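Local structure of acetyl-CoA acetyltransferase (Mycobacterium smegmatis, 4EGV) at residues 437-440 with 441-444; 390-393 with 394-398. The protein is a monomeric thiolase-like protein that probably acts as an acyltransferase and carries an additional C-terminal domain. All coordinates share one frame; numbering follows the deposited sequence.

Contact 1: 437-440 with 441-444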
ATOM      1  N   ALA A 437       4.297  -4.564  19.976  1.00 55.98           N
ATOM      2  CA  ALA A 437       5.106  -4.224  21.142  1.00 57.27           C
ATOM      3  C   ALA A 437       6.449  -4.961  21.134  1.00 58.15           C
ATOM      4  O   ALA A 437       7.457  -4.440  21.638  1.00 58.21           O
ATOM      5  CB  ALA A 437       4.341  -4.460  22.436  1.00 56.95           C
ATOM      6  N   GLU A 438       6.469  -6.154  20.543  1.00 59.31           N
ATOM      7  CA  GLU A 438       7.724  -6.887  20.339  1.00 60.87           C
ATOM      8  C   GLU A 438       8.639  -6.188  19.358  1.00 60.99           C
ATOM      9  O   GLU A 438       9.819  -6.054  19.614  1.00 61.34           O
ATOM     10  CB  GLU A 438       7.480  -8.314  19.875  1.00 61.20           C
ATOM     11  CG  GLU A 438       7.718  -9.363  20.952  1.00 64.20           C
ATOM     12  CD  GLU A 438       6.888 -10.630  20.740  1.00 67.45           C
ATOM     13  OE1 GLU A 438       6.963 -11.236  19.643  1.00 67.14           O
ATOM     14  OE2 GLU A 438       6.151 -11.013  21.676  1.00 67.89           O
ATOM     15  N   HIS A 439       8.088  -5.740  18.239  1.00 61.34           N
ATOM     16  CA  HIS A 439       8.851  -5.017  17.231  1.00 61.35           C
ATOM     17  C   HIS A 439       9.271  -3.632  17.720  1.00 61.38           C
ATOM     18  O   HIS A 439      10.302  -3.134  17.311  1.00 61.01           O
ATOM     19  CB  HIS A 439       8.059  -4.922  15.920  1.00 61.35           C
ATOM     20  CG  HIS A 439       8.877  -4.454  14.758  1.00 61.85           C
ATOM     21  ND1 HIS A 439       8.783  -3.177  14.252  1.00 61.46           N
ATOM     22  CD2 HIS A 439       9.821  -5.084  14.016  1.00 62.85           C
ATOM     23  CE1 HIS A 439       9.636  -3.034  13.256  1.00 61.61           C
ATOM     24  NE2 HIS A 439      10.272  -4.179  13.087  1.00 62.29           N
ATOM     25  N   ASP A 440       8.471  -3.019  18.592  1.00 61.93           N
ATOM     26  CA  ASP A 440       8.788  -1.713  19.172  1.00 62.62           C
ATOM     27  C   ASP A 440       9.935  -1.822  20.158  1.00 63.13           C
ATOM     28  O   ASP A 440      10.612  -0.830  20.427  1.00 62.69           O
ATOM     29  CB  ASP A 440       7.572  -1.094  19.884  1.00 62.75           C
ATOM     30  CG  ASP A 440       6.565  -0.464  18.919  1.00 62.84           C
ATOM     31  OD1 ASP A 440       6.930  -0.246  17.751  1.00 61.31           O
ATOM     32  OD2 ASP A 440       5.412  -0.192  19.326  1.00 62.74           O
ATOM     33  N   ALA A 441      10.129  -3.029  20.698  1.00 64.01           N
ATOM     34  CA  ALA A 441      11.218  -3.345  21.644  1.00 64.58           C
ATOM     35  C   ALA A 441      12.582  -3.595  20.979  1.00 64.93           C
ATOM     36  O   ALA A 441      13.613  -3.560  21.658  1.00 64.89           O
ATOM     37  CB  ALA A 441      10.834  -4.540  22.531  1.00 64.37           C
ATOM     38  N   GLN A 442      12.592  -3.857  19.673  1.00 65.29           N
ATOM     39  CA  GLN A 442      13.842  -3.965  18.906  1.00 66.10           C
ATOM     40  C   GLN A 442      14.708  -2.715  19.076  1.00 66.20           C
ATOM     41  O   GLN A 442      14.180  -1.598  19.169  1.00 66.16           O
ATOM     42  CB  GLN A 442      13.573  -4.165  17.410  1.00 66.41           C
ATOM     43  CG  GLN A 442      12.770  -5.398  17.042  1.00 68.39           C
ATOM     44  CD  GLN A 442      13.566  -6.663  17.150  1.00 69.99           C
ATOM     45  OE1 GLN A 442      13.502  -7.371  18.156  1.00 70.29           O
ATOM     46  NE2 GLN A 442      14.342  -6.952  16.118  1.00 69.82           N
ATOM     47  N   PRO A 443      16.047  -2.893  19.128  1.00 66.28           N
ATOM     48  CA  PRO A 443      16.919  -1.710  19.228  1.00 66.07           C
ATOM     49  C   PRO A 443      16.787  -0.812  17.997  1.00 65.52           C
ATOM     50  O   PRO A 443      16.590  -1.306  16.886  1.00 64.91           O
ATOM     51  CB  PRO A 443      18.340  -2.308  19.328  1.00 66.09           C
ATOM     52  CG  PRO A 443      18.152  -3.730  19.662  1.00 66.06           C
ATOM     53  CD  PRO A 443      16.813  -4.154  19.171  1.00 66.05           C
ATOM     54  N   LYS A 444      16.877   0.494  18.216  1.00 65.20           N
ATOM     55  CA  LYS A 444      16.818   1.468  17.138  1.00 64.96           C
ATOM     56  C   LYS A 444      18.237   1.908  16.798  1.00 64.26           C
ATOM     57  O   LYS A 444      19.040   2.104  17.700  1.00 63.99           O
ATOM     58  CB  LYS A 444      15.949   2.659  17.557  1.00 65.12           C
ATOM     59  CG  LYS A 444      14.511   2.274  17.966  1.00 66.84           C
ATOM     60  CD  LYS A 444      13.647   3.512  18.231  1.00 70.02           C
ATOM     61  CE  LYS A 444      13.684   3.996  19.699  1.00 70.74           C
ATOM     62  NZ  LYS A 444      12.372   3.706  20.346  1.00 69.09           N
TER
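A helix runs out into a loop where A437 and E438 meet A441 and H439 meets Q442: this is the C-terminal turn of helix 432-440, from which the chain travels on to strand 453-463 of the thiolase-like protein's additional C-terminal region. One amide N-H is shared here. The N of A441 points between two carbonyls and makes weak bonds to both, A437 O and E438 O each lying 3.2 Å from it. The N-H...O angles are 127° at A437 O and 133° at E438 O. A four-residue helical step and a tighter three-residue step therefore compete for the same proton, and neither bond is straight. The next link is again a three-residue one, a weak bond of 3.4 Å from the N of Q442 to H439 O. Polyproline-II-like backbone at Q442 and P443 then carries the chain off the helix axis, and P443, having no N-H, suits a place where helical bonding stops. The small methyl of A441 lies close to the last carbonyls, its CB 3.4 Å from E438 O. In H439 the CG lies anti to the backbone N (chi1 -168°), and the ring rests against E304 and P305. The carboxylate of E438 reaches back along the helix instead, where OE2 is hydrogen-bonded to Q434. Q442 stays close: its chain bends at chi2, and the aliphatic CG lies 3.4 Å from H439 O while sitting obliquely to the imidazole, 4.2 Å from H439 CD2.

Contact 2: 390-393 with 394-398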
ATOM      1  N   GLU A 390     -12.074  -6.542  -5.798  1.00 31.05           N
ATOM      2  CA  GLU A 390     -11.691  -7.593  -6.732  1.00 33.09           C
ATOM      3  C   GLU A 390     -11.511  -8.959  -6.056  1.00 33.20           C
ATOM      4  O   GLU A 390     -11.922  -9.977  -6.619  1.00 32.44           O
ATOM      5  CB  GLU A 390     -10.423  -7.251  -7.532  1.00 33.44           C
ATOM      6  CG  GLU A 390     -10.558  -6.249  -8.640  1.00 37.62           C
ATOM      7  CD  GLU A 390     -11.768  -6.425  -9.567  1.00 43.17           C
ATOM      8  OE1 GLU A 390     -12.376  -7.528  -9.634  1.00 45.28           O
ATOM      9  OE2 GLU A 390     -12.109  -5.419 -10.248  1.00 43.27           O
ATOM     10  N   ALA A 391     -10.879  -8.954  -4.877  1.00 33.62           N
ATOM     11  CA  ALA A 391     -10.778 -10.123  -3.994  1.00 33.71           C
ATOM     12  C   ALA A 391     -12.098 -10.736  -3.681  1.00 34.05           C
ATOM     13  O   ALA A 391     -12.245 -11.922  -3.816  1.00 33.76           O
ATOM     14  CB  ALA A 391     -10.079  -9.789  -2.712  1.00 33.30           C
ATOM     15  N   VAL A 392     -13.050  -9.921  -3.251  1.00 35.13           N
ATOM     16  CA  VAL A 392     -14.403 -10.375  -2.910  1.00 36.13           C
ATOM     17  C   VAL A 392     -15.166 -10.980  -4.090  1.00 37.53           C
ATOM     18  O   VAL A 392     -15.803 -11.963  -3.913  1.00 37.58           O
ATOM     19  CB  VAL A 392     -15.243  -9.235  -2.244  1.00 36.08           C
ATOM     20  CG1 VAL A 392     -16.698  -9.466  -2.406  1.00 34.57           C
ATOM     21  CG2 VAL A 392     -14.906  -9.077  -0.779  1.00 34.42           C
ATOM     22  N   ASN A 393     -15.082 -10.389  -5.272  1.00 39.32           N
ATOM     23  CA  ASN A 393     -15.645 -10.947  -6.508  1.00 41.54           C
ATOM     24  C   ASN A 393     -15.030 -12.259  -6.948  1.00 42.76           C
ATOM     25  O   ASN A 393     -15.740 -13.152  -7.385  1.00 42.78           O
ATOM     26  CB  ASN A 393     -15.493  -9.971  -7.715  1.00 42.07           C
ATOM     27  CG  ASN A 393     -16.433  -8.765  -7.647  1.00 42.16           C
ATOM     28  OD1 ASN A 393     -17.579  -8.870  -7.223  1.00 40.57           O
ATOM     29  ND2 ASN A 393     -15.930  -7.615  -8.053  1.00 41.41           N
ATOM     30  N   GLU A 394     -13.700 -12.323  -6.905  1.00 44.27           N
ATOM     31  CA  GLU A 394     -12.946 -13.465  -7.340  1.00 45.65           C
ATOM     32  C   GLU A 394     -13.221 -14.633  -6.405  1.00 45.59           C
ATOM     33  O   GLU A 394     -13.205 -15.783  -6.839  1.00 45.59           O
ATOM     34  CB  GLU A 394     -11.463 -13.119  -7.410  1.00 46.09           C
ATOM     35  CG  GLU A 394     -10.664 -13.938  -8.429  1.00 51.87           C
ATOM     36  CD  GLU A 394     -10.765 -13.434  -9.914  1.00 57.95           C
ATOM     37  OE1 GLU A 394     -11.806 -13.672 -10.588  1.00 58.53           O
ATOM     38  OE2 GLU A 394      -9.766 -12.846 -10.413  1.00 58.36           O
HETATM   39  N   MSE A 395     -13.497 -14.337  -5.134  1.00 45.65           N
HETATM   40  CA  MSE A 395     -13.822 -15.362  -4.124  1.00 45.93           C
HETATM   41  C   MSE A 395     -15.251 -15.921  -4.186  1.00 46.14           C
HETATM   42  O   MSE A 395     -15.482 -17.074  -3.815  1.00 45.80           O
HETATM   43  CB  MSE A 395     -13.452 -14.896  -2.706  1.00 45.50           C
HETATM   44  CG  MSE A 395     -11.964 -14.827  -2.461  1.00 45.84           C
HETATM   45 SE   MSE A 395     -10.865 -16.376  -3.152  1.00 46.07          SE
HETATM   46  CE  MSE A 395     -10.311 -15.929  -4.992  1.00 45.83           C
ATOM     47  N   ARG A 396     -16.199 -15.127  -4.668  1.00 46.54           N
ATOM     48  CA  ARG A 396     -17.531 -15.647  -4.930  1.00 47.43           C
ATOM     49  C   ARG A 396     -17.535 -16.633  -6.102  1.00 48.54           C
ATOM     50  O   ARG A 396     -18.278 -17.601  -6.107  1.00 48.29           O
ATOM     51  CB  ARG A 396     -18.513 -14.522  -5.195  1.00 46.99           C
ATOM     52  CG  ARG A 396     -18.834 -13.681  -4.018  1.00 45.34           C
ATOM     53  CD  ARG A 396     -19.209 -12.303  -4.476  1.00 42.87           C
ATOM     54  NE  ARG A 396     -19.777 -11.479  -3.418  1.00 38.79           N
ATOM     55  CZ  ARG A 396     -20.172 -10.229  -3.598  1.00 35.82           C
ATOM     56  NH1 ARG A 396     -20.034  -9.655  -4.778  1.00 34.33           N
ATOM     57  NH2 ARG A 396     -20.685  -9.552  -2.594  1.00 34.03           N
ATOM     58  N   ASP A 397     -16.686 -16.366  -7.083  1.00 50.01           N
ATOM     59  CA  ASP A 397     -16.560 -17.154  -8.297  1.00 51.57           C
ATOM     60  C   ASP A 397     -15.873 -18.485  -8.076  1.00 51.29           C
ATOM     61  O   ASP A 397     -16.066 -19.387  -8.864  1.00 51.16           O
ATOM     62  CB  ASP A 397     -15.776 -16.374  -9.372  1.00 52.84           C
ATOM     63  CG  ASP A 397     -16.688 -15.593 -10.331  1.00 56.27           C
ATOM     64  OD1 ASP A 397     -17.847 -15.297  -9.964  1.00 58.79           O
ATOM     65  OD2 ASP A 397     -16.245 -15.282 -11.461  1.00 58.83           O
ATOM     66  N   LYS A 398     -15.062 -18.585  -7.022  1.00 51.09           N
ATOM     67  CA  LYS A 398     -14.260 -19.769  -6.684  1.00 50.69           C
ATOM     68  C   LYS A 398     -14.511 -20.093  -5.218  1.00 49.96           C
ATOM     69  O   LYS A 398     -13.632 -19.918  -4.368  1.00 49.72           O
ATOM     70  CB  LYS A 398     -12.773 -19.492  -6.905  1.00 50.89           C
ATOM     71  CG  LYS A 398     -12.391 -19.251  -8.332  1.00 52.82           C
ATOM     72  CD  LYS A 398     -10.969 -18.719  -8.463  1.00 55.92           C
ATOM     73  CE  LYS A 398     -10.566 -18.768  -9.925  1.00 57.53           C
ATOM     74  NZ  LYS A 398      -9.267 -18.145 -10.245  1.00 55.34           N
TER
HETATM   75  O   HOH W   1     -18.690 -13.073  -8.309  1.00 11.12           O
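The carbonyl O of N393 is gripped twice. D397 N gives it a weak helical bond of 3.4 Å, and a water donates to it at 3.1 Å. The same water donates to OD1 of D397 at 2.9 Å, so the exposed aspartate is tied to the helix backbone through solvent as well as through its own amide. Earlier rungs are shorter: E394 N to E390 O is 3.0 Å, at 156°. These bonds belong to helix 383-397, which lies against the large mixed sheet of the thiolase fold. V392 touches I22, V25 and V294, and M395, here selenomethionine, touches A403; an apolar side chain suits such buried places. V392 also serves its neighbour one turn on. Its CG1 sits 3.7 Å above the centre of the R396 guanidinium plane, covering one face. R396 gets there with CG beside the backbone N (chi1 -69°) and an extended chain from CG to NE, which takes the charged group out to a salt bridge with D56 and a hydrogen bond from NE to K292 O. N393 brings its amide obliquely to the same group, OD1 standing 3.6 Å from R396 NH1 with the two planes 54° apart.

Followed from the N terminus, the chain reaches contact 2 first, near the end of helix 383-397, then passes through the antiparallel neighbours 402-409 and 414-421 of the large mixed sheet before helix 432-440 brings it to contact 1. Each contact joins two segments that follow one another without a gap, its bonds spanning three or four residues, and closes no more than a local turn; the two lie in series, neither nesting nor crossing. The centres of contacts 1 and 2 are about 37 Å apart, and the nearest atoms of contacts 1 and 2 about 26 Å. Contact 2 belongs to a helix packed on the large sheet, partly buried. Contact 1 is a surface turn, leading towards the antiparallel sheet of the C-terminal region, whose first strand along the chain is 453-463.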